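Local coordinates for putative uncharacterized protein TTHA0988 (Thermus thermophilus, PDB 3OEP) that is of unknown function, is a KipI-KipA homologue with cyclophilin-like domains, and is not an allophanate hydrolase, at residues Asp254-Ser257 against Ala258-Ala261; Arg359-Trp362 against Ala363-Leu367; Ala17-Arg20 against Ala21-Ala25; Gly118-Pro121 against Gly122-Phe125; Leu394-Gly397 against Pro398-Gly402. All coordinates share one frame; numbering follows the deposited sequence.

Interaction 1: residues Asp254-Ser257 against Ala258-Ala261; sequences DAPS and ARLA
Arg259 doubles back over the residue one helical turn before it, Ala255, and over Pro256 beside that. Its CB leaves the helix 3.5 Å from Ala255 O, and CG, set anti to the carbonyl carbon (chi1 -71°), stays beside the same oxygen. CD and NE then turn at chi3 (-77°), which swings the flat end toward the start of the helix instead of outward. CZ lies 3.9 Å from Ala255 CB, and NH1 presses closer, 3.3 Å from the same methyl. NH2 leans across the proline ring, 4.0 Å from Pro256 CG. One guanidinium face is centred over Ala255 O, the oxygen that also takes the nearly straight bond from Arg259 N (2.9 Å). A sulfate, probably from the crystallisation liquor, is bound about 6 Å from the Arg259 side chain and may mark a pocket.

Just before the helix, Asp254 OD1 takes a weak bond from Ser257 N, and OD2 takes the Ser257 hydroxyl at 2.6 Å from above the carboxylate plane. Gln482 is a second partner of OD2, helping to fix the carboxylate's rotation. Ala258 N returns to Asp254 O (3.2 Å). This is a classic aspartate N-cap: a side-chain acceptor before helix 255-264 serves a first-turn N-H that has no backbone partner in the helix.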
# COMPACT_ATOMS: atom_id res chain seq x y z
N ASP A 254 9.66 4.96 -8.01
CA ASP A 254 10.64 6.02 -8.30
C ASP A 254 9.89 7.09 -9.08
O ASP A 254 9.86 7.08 -10.32
CB ASP A 254 11.82 5.42 -9.07
CG ASP A 254 12.82 6.47 -9.57
OD1 ASP A 254 12.69 7.68 -9.28
OD2 ASP A 254 13.74 6.05 -10.30
N ALA A 255 9.24 8.00 -8.35
CA ALA A 255 8.33 8.97 -8.95
C ALA A 255 9.02 9.97 -9.89
O ALA A 255 8.48 10.29 -10.95
CB ALA A 255 7.54 9.71 -7.86
N PRO A 256 10.22 10.46 -9.53
CA PRO A 256 10.89 11.37 -10.46
C PRO A 256 11.17 10.75 -11.84
O PRO A 256 11.06 11.43 -12.86
CB PRO A 256 12.19 11.73 -9.75
CG PRO A 256 11.87 11.57 -8.30
CD PRO A 256 10.89 10.44 -8.21
N SER A 257 11.52 9.47 -11.86
CA SER A 257 11.75 8.78 -13.13
C SER A 257 10.45 8.64 -13.91
O SER A 257 10.45 8.84 -15.14
CB SER A 257 12.40 7.42 -12.90
OG SER A 257 13.71 7.60 -12.40
N ALA A 258 9.36 8.30 -13.23
CA ALA A 258 8.06 8.20 -13.88
C ALA A 258 7.64 9.54 -14.48
O ALA A 258 7.18 9.61 -15.63
CB ALA A 258 6.99 7.72 -12.89
N ARG A 259 7.79 10.60 -13.70
CA ARG A 259 7.44 11.94 -14.16
C ARG A 259 8.27 12.35 -15.38
O ARG A 259 7.75 12.96 -16.30
CB ARG A 259 7.57 12.95 -13.03
CG ARG A 259 6.49 12.79 -11.96
CD ARG A 259 6.36 14.04 -11.09
NE ARG A 259 7.43 14.12 -10.09
CZ ARG A 259 7.42 13.51 -8.91
NH1 ARG A 259 6.40 12.73 -8.55
NH2 ARG A 259 8.45 13.67 -8.08
N LEU A 260 9.57 12.01 -15.37
CA LEU A 260 10.46 12.32 -16.48
C LEU A 260 10.01 11.62 -17.77
O LEU A 260 9.97 12.24 -18.84
CB LEU A 260 11.91 11.94 -16.15
CG LEU A 260 12.94 12.18 -17.27
CD1 LEU A 260 12.87 13.62 -17.75
CD2 LEU A 260 14.34 11.83 -16.81
N ALA A 261 9.71 10.33 -17.67
CA ALA A 261 9.22 9.56 -18.82
C ALA A 261 7.98 10.21 -19.43
O ALA A 261 7.91 10.41 -20.64
CB ALA A 261 8.93 8.12 -18.42

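Interaction 2: residues Arg359-Trp362 against Ala363-Leu367; sequences RPLW and AGDVL
Two torsions bring Arg359 and Asp365 together: the arginine CG sits between its backbone N and carbonyl carbon (chi1 58°) on an otherwise extended chain, and the aspartate CG is turned anti to its carbonyl carbon (chi1 -81°). The guanidinium meets the carboxylate end-on in a two-pronged salt bridge. NH1 gives a straight, in-plane bond to the syn lone pair of Asp365 OD2 (2.8 Å), while NH2 reaches OD1 at 3.0 Å with both planes somewhat tilted. OD2 has a second donor, Trp362 N, which comes from above the carboxylate plane at 2.8 Å, so two bonds grip this one oxygen. NH1 also bonds Pro360 O (3.0 Å), and NE pairs with Glu212; these bonds fix the rotation of the guanidinium. Trp362 CE3 lies 3.5 Å over the middle of one guanidinium face. With an alanine in place of Arg359, Asp365 would probably lose its counter-charge, and the Trp362 ring the flat group that CE3 rests on.

Beside the polar cluster, Leu361 CD2 and Leu367 CD2 meet tip to tip at 4.1 Å, with Leu214 touching both residues. Asp365 N closes back on Trp362 O (3.1 Å), so the backbone and the aspartate side chain bind Trp362 from both its N-H and its C=O. The result is a type II beta turn from Trp362 to Asp365, with glycine at its third position, delivering the chain into edge strand 366-368.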
# COMPACT_ATOMS: atom_id res chain seq x y z
N ARG A 359 -3.84 -5.58 -11.59
CA ARG A 359 -2.96 -6.74 -11.60
C ARG A 359 -1.73 -6.45 -12.44
O ARG A 359 -1.74 -5.51 -13.24
CB ARG A 359 -3.68 -7.94 -12.21
CG ARG A 359 -4.18 -7.69 -13.61
CD ARG A 359 -4.61 -8.97 -14.29
NE ARG A 359 -5.24 -8.68 -15.57
CZ ARG A 359 -4.59 -8.39 -16.70
NH1 ARG A 359 -3.26 -8.35 -16.73
NH2 ARG A 359 -5.28 -8.14 -17.81
N PRO A 360 -0.68 -7.27 -12.30
CA PRO A 360 0.43 -7.16 -13.23
C PRO A 360 0.04 -7.57 -14.65
O PRO A 360 -0.94 -8.32 -14.85
CB PRO A 360 1.48 -8.14 -12.67
CG PRO A 360 1.03 -8.43 -11.27
CD PRO A 360 -0.44 -8.31 -11.29
N LEU A 361 0.78 -7.08 -15.63
CA LEU A 361 0.50 -7.42 -17.01
C LEU A 361 0.73 -8.90 -17.26
O LEU A 361 1.59 -9.53 -16.61
CB LEU A 361 1.33 -6.57 -17.98
CG LEU A 361 1.13 -5.05 -17.85
CD1 LEU A 361 2.07 -4.32 -18.80
CD2 LEU A 361 -0.33 -4.66 -18.12
N TRP A 362 -0.07 -9.44 -18.18
CA TRP A 362 -0.05 -10.83 -18.61
C TRP A 362 0.30 -10.87 -20.08
O TRP A 362 -0.04 -9.94 -20.82
CB TRP A 362 -1.44 -11.44 -18.54
CG TRP A 362 -1.95 -11.88 -17.24
CD1 TRP A 362 -1.23 -12.32 -16.17
CD2 TRP A 362 -3.33 -12.03 -16.89
NE1 TRP A 362 -2.08 -12.69 -15.16
CE2 TRP A 362 -3.37 -12.53 -15.57
CE3 TRP A 362 -4.53 -11.77 -17.56
CZ2 TRP A 362 -4.58 -12.77 -14.91
CZ3 TRP A 362 -5.73 -12.02 -16.90
CH2 TRP A 362 -5.74 -12.51 -15.59
N ALA A 363 0.91 -11.97 -20.52
CA ALA A 363 1.07 -12.23 -21.95
C ALA A 363 -0.29 -12.10 -22.63
O ALA A 363 -1.29 -12.64 -22.13
CB ALA A 363 1.66 -13.62 -22.18
N GLY A 364 -0.33 -11.37 -23.74
CA GLY A 364 -1.56 -11.19 -24.52
C GLY A 364 -2.33 -9.93 -24.21
O GLY A 364 -3.27 -9.59 -24.93
N ASP A 365 -1.96 -9.22 -23.14
CA ASP A 365 -2.61 -7.95 -22.82
C ASP A 365 -2.38 -6.96 -23.95
O ASP A 365 -1.26 -6.83 -24.47
CB ASP A 365 -2.06 -7.34 -21.52
CG ASP A 365 -2.67 -7.94 -20.27
OD1 ASP A 365 -3.74 -8.58 -20.34
OD2 ASP A 365 -2.07 -7.76 -19.19
N VAL A 366 -3.44 -6.26 -24.33
CA VAL A 366 -3.34 -5.15 -25.27
C VAL A 366 -3.63 -3.85 -24.52
O VAL A 366 -4.69 -3.72 -23.88
CB VAL A 366 -4.31 -5.32 -26.44
CG1 VAL A 366 -4.30 -4.08 -27.33
CG2 VAL A 366 -3.93 -6.55 -27.25
N LEU A 367 -2.69 -2.93 -24.58
CA LEU A 367 -2.84 -1.61 -23.95
C LEU A 367 -3.11 -0.58 -25.02
O LEU A 367 -2.55 -0.66 -26.12
CB LEU A 367 -1.58 -1.22 -23.19
CG LEU A 367 -1.07 -2.22 -22.16
CD1 LEU A 367 0.05 -1.58 -21.33
CD2 LEU A 367 -2.19 -2.71 -21.26

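Interaction 3: residues Ala17-Arg20 against Ala21-Ala25; sequences ANRR and ALALA
Regular i to i+4 bonds, from Ala21 N to Ala17 O through Leu24 N to Arg20 O, carry alpha-helical geometry unbroken across this stretch of helix 15-30. On the buried side, Leu22 sets its two methyls obliquely against the Asn18 amide: CD2 lies 3.6 Å from OD1, and CD1 3.7 Å from ND2. Asn18 reaches that place with CG anti to its backbone N (chi1 -177°), and its polar atoms look outside the helix, OD1 to Arg113 NE and ND2 to the carbonyl of Tyr43. Leu22 also packs on Arg113 and Pro41. Replacing Leu22 by an alanine is likely to open a gap beside the amide and leave Asn18 freer to turn away from its two partners.

Farther round the helix, Arg20 bends at its second torsion (78°) and runs across Leu24, with NH1 4.0 Å from CD2 and CD1 over a guanidinium face. Phe9 touches both of these side chains. The chemistry is thus split: apolar methyls brace a buried amide whose oxygen and nitrogen are both satisfied, while the exposed arginine covers a buried leucine with its guanidinium face.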
# COMPACT_ATOMS: atom_id res chain seq x y z
N ALA A 17 -11.88 9.05 22.45
CA ALA A 17 -10.70 9.43 21.65
C ALA A 17 -10.92 9.06 20.18
O ALA A 17 -10.59 9.83 19.27
CB ALA A 17 -9.45 8.77 22.19
N ASN A 18 -11.49 7.88 19.96
CA ASN A 18 -11.80 7.42 18.61
C ASN A 18 -12.88 8.29 17.95
O ASN A 18 -12.76 8.62 16.77
CB ASN A 18 -12.20 5.95 18.64
CG ASN A 18 -12.48 5.37 17.27
OD1 ASN A 18 -13.60 4.96 16.99
ND2 ASN A 18 -11.46 5.35 16.40
N ARG A 19 -13.91 8.68 18.71
CA ARG A 19 -14.97 9.57 18.18
C ARG A 19 -14.37 10.88 17.70
O ARG A 19 -14.76 11.41 16.65
CB ARG A 19 -16.05 9.88 19.23
CG ARG A 19 -17.25 10.67 18.65
CD ARG A 19 -17.99 11.51 19.70
NE ARG A 19 -17.16 12.58 20.25
CZ ARG A 19 -16.96 13.76 19.68
NH1 ARG A 19 -16.18 14.65 20.26
NH2 ARG A 19 -17.56 14.05 18.53
N ARG A 20 -13.43 11.42 18.47
CA ARG A 20 -12.75 12.65 18.12
C ARG A 20 -11.97 12.52 16.81
O ARG A 20 -12.11 13.36 15.91
CB ARG A 20 -11.79 13.05 19.24
CG ARG A 20 -11.18 14.40 19.08
CD ARG A 20 -12.14 15.49 19.46
NE ARG A 20 -11.42 16.74 19.70
CZ ARG A 20 -11.52 17.85 18.97
NH1 ARG A 20 -12.32 17.91 17.91
NH2 ARG A 20 -10.80 18.91 19.31
N ALA A 21 -11.15 11.48 16.71
CA ALA A 21 -10.33 11.25 15.51
C ALA A 21 -11.20 11.03 14.28
O ALA A 21 -10.90 11.54 13.19
CB ALA A 21 -9.40 10.07 15.71
N LEU A 22 -12.29 10.29 14.47
CA LEU A 22 -13.23 10.00 13.39
C LEU A 22 -13.98 11.23 12.91
O LEU A 22 -14.15 11.42 11.70
CB LEU A 22 -14.24 8.93 13.82
CG LEU A 22 -14.03 7.50 13.31
CD1 LEU A 22 -12.58 7.06 13.37
CD2 LEU A 22 -14.92 6.55 14.09
N ALA A 23 -14.44 12.06 13.85
CA ALA A 23 -15.19 13.28 13.51
C ALA A 23 -14.34 14.19 12.63
O ALA A 23 -14.82 14.78 11.65
CB ALA A 23 -15.63 14.01 14.77
N LEU A 24 -13.06 14.30 12.99
CA LEU A 24 -12.13 15.14 12.25
C LEU A 24 -11.82 14.53 10.88
O LEU A 24 -11.86 15.24 9.87
CB LEU A 24 -10.84 15.36 13.05
CG LEU A 24 -11.04 16.20 14.32
CD1 LEU A 24 -9.76 16.25 15.15
CD2 LEU A 24 -11.51 17.60 13.97
N ALA A 25 -11.51 13.24 10.84
CA ALA A 25 -11.21 12.58 9.58
C ALA A 25 -12.40 12.66 8.62
O ALA A 25 -12.23 12.98 7.44
CB ALA A 25 -10.82 11.12 9.80

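Interaction 4: residues Gly118-Pro121 against Gly122-Phe125; sequences GFTP and GFPF
Thr120 and Phe123 are the ends of a type II beta turn in the beta hairpin that joins strands 112-117 and 124-127, within a domain of the cyclophilin-like clan. Phe123 N bonds Thr120 O at 3.0 Å, and Gly122 occupies the third position at positive phi, where a side chain would collide with Pro121 O. One step outward, Gly118 N bonds Phe123 O (2.8 Å), adding a second backbone bond outside the turn.

The side chains pack round this frame. Thr120 OG1 approaches the Phe123 ring at its edge, in the ring plane, 3.6 Å from CD2. Phe119 CB rests 3.6 Å from Phe125 CZ. With CG anti to the backbone N (chi1 -174°), the Phe119 ring starts beside that same CZ, and the two rings lie obliquely, their planes 33° apart. From farther out, Tyr160 meets the Phe123 ring edge-to-face, Pro161 touches both Thr120 and Phe123, and the Trp168 ring meets that of Phe125. A backbone bond joins Gly122 to Leu245, and Gly118 O bonds the Ser462 hydroxyl, linking the turn to later parts of the chain. A glycerol, probably from the crystallisation liquor, lies about 4 Å from the Phe125 side chain and may mark a pocket. A water bridges the turn: it accepts from Phe119 N (3.0 Å), donates to Phe123 O (2.7 Å), and sits over the centre of one face of the Phe125 ring.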
# COMPACT_ATOMS: atom_id res chain seq x y z
N GLY A 118 -8.50 -1.38 7.79
CA GLY A 118 -7.61 -1.41 6.64
C GLY A 118 -6.23 -1.99 6.83
O GLY A 118 -5.33 -1.67 6.05
N PHE A 119 -6.03 -2.87 7.81
CA PHE A 119 -4.75 -3.58 7.91
C PHE A 119 -4.44 -4.24 6.55
O PHE A 119 -3.30 -4.23 6.07
CB PHE A 119 -4.78 -4.62 9.02
CG PHE A 119 -3.46 -5.28 9.25
CD1 PHE A 119 -3.19 -6.53 8.71
CD2 PHE A 119 -2.47 -4.64 9.98
CE1 PHE A 119 -1.95 -7.14 8.92
CE2 PHE A 119 -1.24 -5.23 10.19
CZ PHE A 119 -0.98 -6.49 9.66
N THR A 120 -5.48 -4.83 5.96
CA THR A 120 -5.56 -5.04 4.51
C THR A 120 -6.87 -4.36 4.13
O THR A 120 -7.70 -4.10 5.00
CB THR A 120 -5.59 -6.54 4.14
OG1 THR A 120 -6.72 -7.18 4.74
CG2 THR A 120 -4.32 -7.24 4.62
N PRO A 121 -7.08 -4.06 2.84
CA PRO A 121 -8.30 -3.33 2.48
C PRO A 121 -9.59 -3.92 3.08
O PRO A 121 -9.86 -5.10 2.93
CB PRO A 121 -8.30 -3.40 0.95
CG PRO A 121 -6.85 -3.37 0.62
CD PRO A 121 -6.18 -4.19 1.69
N GLY A 122 -10.34 -3.09 3.81
CA GLY A 122 -11.62 -3.50 4.38
C GLY A 122 -11.57 -4.27 5.69
O GLY A 122 -12.63 -4.59 6.25
N PHE A 123 -10.37 -4.56 6.19
CA PHE A 123 -10.17 -5.34 7.44
C PHE A 123 -10.55 -4.49 8.66
O PHE A 123 -9.87 -3.51 8.94
CB PHE A 123 -8.69 -5.74 7.54
CG PHE A 123 -8.39 -6.84 8.54
CD1 PHE A 123 -8.88 -6.81 9.83
CD2 PHE A 123 -7.54 -7.87 8.18
CE1 PHE A 123 -8.57 -7.83 10.74
CE2 PHE A 123 -7.22 -8.88 9.08
CZ PHE A 123 -7.74 -8.86 10.36
N PRO A 124 -11.60 -4.89 9.40
CA PRO A 124 -12.00 -4.12 10.57
C PRO A 124 -11.29 -4.58 11.83
O PRO A 124 -11.18 -5.79 12.07
CB PRO A 124 -13.49 -4.41 10.69
CG PRO A 124 -13.60 -5.83 10.21
CD PRO A 124 -12.54 -5.99 9.14
N PHE A 125 -10.81 -3.63 12.62
CA PHE A 125 -10.36 -3.92 13.97
C PHE A 125 -11.48 -3.48 14.90
O PHE A 125 -11.81 -2.30 14.97
CB PHE A 125 -9.06 -3.18 14.31
CG PHE A 125 -7.81 -3.79 13.68
CD1 PHE A 125 -7.82 -5.05 13.09
CD2 PHE A 125 -6.62 -3.10 13.73
CE1 PHE A 125 -6.66 -5.59 12.54
CE2 PHE A 125 -5.46 -3.63 13.18
CZ PHE A 125 -5.49 -4.87 12.59
O HOH W 1 -7.68 -2.83 10.35

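Interaction 5: residues Leu394-Gly397 against Pro398-Gly402; sequences LLPG and PQFAG
A type I beta turn from Gly397 to Phe400 takes the chain off the end of strand 390-396 and on toward helix 402-408. Its closing bond, Phe400 N to Gly397 O, is 3.1 Å long but bent (137°), and the donor stands well above the carbonyl plane, so the grip is less direct than in a well-aligned turn. Pro398, in the second position, has the phi its ring requires. Phe400 CB lies 3.3 Å from the same oxygen, Gly397 O. With CG anti to its backbone N (chi1 177°), the phenyl ring turns back toward Pro396 at the strand end. There CD2 meets Pro396 CB at 3.7 Å and Pro396 CA at 3.9 Å, an oblique apolar touch between two exposed residues.

Gln399 points away from this pair, and its amide ties the turn to strands 467-472 and 437-439: OE1 accepts from Lys468 N and NE2 bonds Glu438. Pro398 lies against Tyr6 and Arg8 of strand 3-8, a contact with the N-terminal part of the chain. Before the turn, strand 390-396 pairs with strand 467-472, and Leu394 packs on Phe405 and Leu408; after it, Ala401 takes the N-cap position of helix 402-408.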
# COMPACT_ATOMS: atom_id res chain seq x y z
N LEU A 394 17.69 10.75 7.71
CA LEU A 394 16.66 10.28 8.63
C LEU A 394 16.07 11.44 9.41
O LEU A 394 16.78 12.36 9.82
CB LEU A 394 17.22 9.28 9.64
CG LEU A 394 17.45 7.83 9.23
CD1 LEU A 394 17.94 7.08 10.46
CD2 LEU A 394 16.19 7.20 8.66
N LEU A 395 14.75 11.38 9.60
CA LEU A 395 14.01 12.29 10.46
C LEU A 395 13.47 11.47 11.64
O LEU A 395 13.28 10.27 11.51
CB LEU A 395 12.82 12.89 9.70
CG LEU A 395 13.12 13.49 8.33
CD1 LEU A 395 11.84 13.75 7.55
CD2 LEU A 395 13.93 14.76 8.49
N PRO A 396 13.23 12.12 12.79
CA PRO A 396 12.55 11.42 13.87
C PRO A 396 11.17 10.90 13.47
O PRO A 396 10.42 11.59 12.77
CB PRO A 396 12.41 12.50 14.95
CG PRO A 396 13.54 13.42 14.69
CD PRO A 396 13.72 13.45 13.21
N GLY A 397 10.86 9.69 13.92
CA GLY A 397 9.57 9.06 13.68
C GLY A 397 8.65 9.16 14.89
O GLY A 397 9.05 9.66 15.94
N PRO A 398 7.41 8.68 14.75
CA PRO A 398 6.42 8.82 15.82
C PRO A 398 6.76 8.03 17.09
O PRO A 398 6.28 8.38 18.18
CB PRO A 398 5.13 8.32 15.16
CG PRO A 398 5.58 7.44 14.06
CD PRO A 398 6.84 8.04 13.55
N GLN A 399 7.58 6.99 16.96
CA GLN A 399 8.07 6.23 18.12
C GLN A 399 9.57 6.45 18.32
O GLN A 399 10.30 5.54 18.70
CB GLN A 399 7.78 4.74 17.95
CG GLN A 399 6.31 4.37 18.12
CD GLN A 399 5.48 4.69 16.90
OE1 GLN A 399 5.83 4.32 15.78
NE2 GLN A 399 4.36 5.39 17.12
N PHE A 400 10.01 7.68 18.07
CA PHE A 400 11.41 8.03 18.22
C PHE A 400 11.96 7.58 19.57
O PHE A 400 11.33 7.75 20.62
CB PHE A 400 11.60 9.55 18.08
CG PHE A 400 13.01 10.00 18.29
CD1 PHE A 400 13.46 10.36 19.56
CD2 PHE A 400 13.90 10.05 17.23
CE1 PHE A 400 14.77 10.77 19.75
CE2 PHE A 400 15.21 10.46 17.43
CZ PHE A 400 15.64 10.83 18.69
N ALA A 401 13.16 7.00 19.52
CA ALA A 401 13.96 6.70 20.69
C ALA A 401 15.38 7.04 20.32
O ALA A 401 15.85 6.66 19.25
CB ALA A 401 13.85 5.23 21.05
N GLY A 402 16.07 7.79 21.18
CA GLY A 402 17.43 8.21 20.90
C GLY A 402 18.36 7.05 20.57
O GLY A 402 19.15 7.12 19.64

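How the interactions relate
All five contacts are local and follow in series; none nests in or crosses another. From the N terminus, interaction 3 lies within helix 15-30, and interaction 4 closes the hairpin between strands 112-117 and 124-127. Their nearest atoms are about 8 Å apart, and Arg113, a partner of Asn18, belongs to the first hairpin strand. Both belong to the carboxyltransferase C and D-like part of the chain. Interactions 1, 2 and 5 belong to the A and B-like part: the first starts helix 255-264, the second turns into edge strand 366-368, and the last leaves strand 390-396. Interactions 2 and 5 lie on opposite sides of the chain's centre, their centres about 42 Å apart.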